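Local coordinates for S-adenosylmethionine:tRNA ribosyltransferase-isomerase (Thermus thermophilus, PDB 1WDI), which probably transfers and isomerizes the ribose of S-adenosylmethionine onto preQ1-modified tRNA, giving epoxyqueuosine in queuosine biosynthesis, at residues Ala240-Asn244 with Val272-Ala276. Residue numbers count along the deposited sequence, not the author numbering.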
loop_
_atom_site.group_PDB
_atom_site.type_symbol
_atom_site.label_atom_id
_atom_site.label_comp_id
_atom_site.label_asym_id
_atom_site.label_seq_id
_atom_site.Cartn_x
_atom_site.Cartn_y
_atom_site.Cartn_z
ATOM N N ALA A 240 -4.556 -0.122 16.870
ATOM C CA ALA A 240 -4.368 1.202 17.451
ATOM C C ALA A 240 -3.919 1.021 18.895
ATOM O O ALA A 240 -2.983 1.670 19.356
ATOM C CB ALA A 240 -5.668 1.993 17.404
ATOM N N GLU A 241 -4.585 0.117 19.606
ATOM C CA GLU A 241 -4.245 -0.135 21.001
ATOM C C GLU A 241 -2.820 -0.672 21.163
ATOM O O GLU A 241 -2.095 -0.267 22.076
ATOM C CB GLU A 241 -5.258 -1.109 21.619
ATOM C CG GLU A 241 -4.959 -1.495 23.057
ATOM C CD GLU A 241 -6.092 -2.269 23.696
ATOM O OE1 GLU A 241 -6.746 -3.065 22.991
ATOM O OE2 GLU A 241 -6.326 -2.090 24.909
ATOM N N ALA A 242 -2.414 -1.572 20.273
ATOM C CA ALA A 242 -1.073 -2.156 20.343
ATOM C C ALA A 242 0.028 -1.132 20.047
ATOM O O ALA A 242 1.099 -1.163 20.657
ATOM C CB ALA A 242 -0.964 -3.331 19.372
ATOM N N VAL A 243 -0.238 -0.228 19.111
ATOM C CA VAL A 243 0.736 0.797 18.749
ATOM C C VAL A 243 0.911 1.803 19.883
ATOM O O VAL A 243 2.035 2.179 20.228
ATOM C CB VAL A 243 0.310 1.543 17.458
ATOM C CG1 VAL A 243 1.135 2.806 17.278
ATOM C CG2 VAL A 243 0.494 0.625 16.251
ATOM N N ASN A 244 -0.197 2.234 20.473
ATOM C CA ASN A 244 -0.120 3.201 21.556
ATOM C C ASN A 244 0.510 2.622 22.813
ATOM O O ASN A 244 1.282 3.300 23.492
ATOM C CB ASN A 244 -1.508 3.772 21.853
ATOM C CG ASN A 244 -2.086 4.509 20.666
ATOM O OD1 ASN A 244 -1.355 5.169 19.926
ATOM N ND2 ASN A 244 -3.400 4.407 20.476
ATOM N N VAL A 272 -3.469 11.815 22.415
ATOM C CA VAL A 272 -4.181 10.546 22.320
ATOM C C VAL A 272 -3.325 9.410 21.772
ATOM O O VAL A 272 -3.247 8.336 22.366
ATOM C CB VAL A 272 -5.429 10.675 21.406
ATOM C CG1 VAL A 272 -6.117 9.321 21.261
ATOM C CG2 VAL A 272 -6.393 11.705 21.975
ATOM N N GLY A 273 -2.689 9.662 20.632
ATOM C CA GLY A 273 -1.884 8.649 19.980
ATOM C C GLY A 273 -2.641 8.291 18.711
ATOM O O GLY A 273 -3.418 9.105 18.214
ATOM N N VAL A 274 -2.435 7.084 18.193
ATOM C CA VAL A 274 -3.116 6.643 16.978
ATOM C C VAL A 274 -4.553 6.252 17.315
ATOM O O VAL A 274 -4.784 5.500 18.264
ATOM C CB VAL A 274 -2.384 5.426 16.347
ATOM C CG1 VAL A 274 -3.245 4.787 15.261
ATOM C CG2 VAL A 274 -1.043 5.876 15.762
ATOM N N VAL A 275 -5.515 6.756 16.546
ATOM C CA VAL A 275 -6.918 6.433 16.803
ATOM C C VAL A 275 -7.431 5.311 15.913
ATOM O O VAL A 275 -7.101 5.230 14.726
ATOM C CB VAL A 275 -7.855 7.671 16.622
ATOM C CG1 VAL A 275 -7.469 8.766 17.603
ATOM C CG2 VAL A 275 -7.788 8.188 15.203
ATOM N N ALA A 276 -8.243 4.442 16.507
ATOM C CA ALA A 276 -8.831 3.316 15.795
ATOM C C ALA A 276 -9.912 3.783 14.838
ATOM O O ALA A 276 -10.516 4.838 15.033
ATOM C CB ALA A 276 -9.425 2.326 16.791
#
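The carboxamide of Asn244 joins a helix to the edge of a short strand by two hydrogen bonds. Its OD1 accepts from the backbone N of Val274 at 2.8 Å (N-H...O angle 153°), and its ND2 donates to the carbonyl O of Val274, also at 2.8 Å and nearly straight (171°). One side chain thus satisfies both main-chain polar groups of a single residue, much as a neighbouring strand would. Gly273 makes room for this: Asn244 OD1 lies 3.5 Å from Gly273 CA, and a CB there would clash with it. At the backbone angles of Gly273 (phi 111°, psi -155°) a CB would also be jammed against the carbonyl O of Val272, which alone calls for glycine; with Val272 it forms a classic beta bulge opposite Arg269.

Apolar contacts lie beside the amide. One turn earlier in the helix, Ala240 CB rests against Ala276 CB at 3.8 Å and Val274 CG1 at 4.3 Å, its small methyl letting the chain approach to 5.2 Å between the CA atoms of Ala240 and Ala276. Val274, buried, points toward the helix and places CG2 4.1 Å from Val243 CG1.

Helix 237-248 is thereby tied to the hairpin of strands 268-269 and 273-274. Val293 touches both Val243 and Val274, Ile235 of strand 231-235 touches Ala240 and Val274, and Ala242 packs on strand 203-211 of the large mixed sheet.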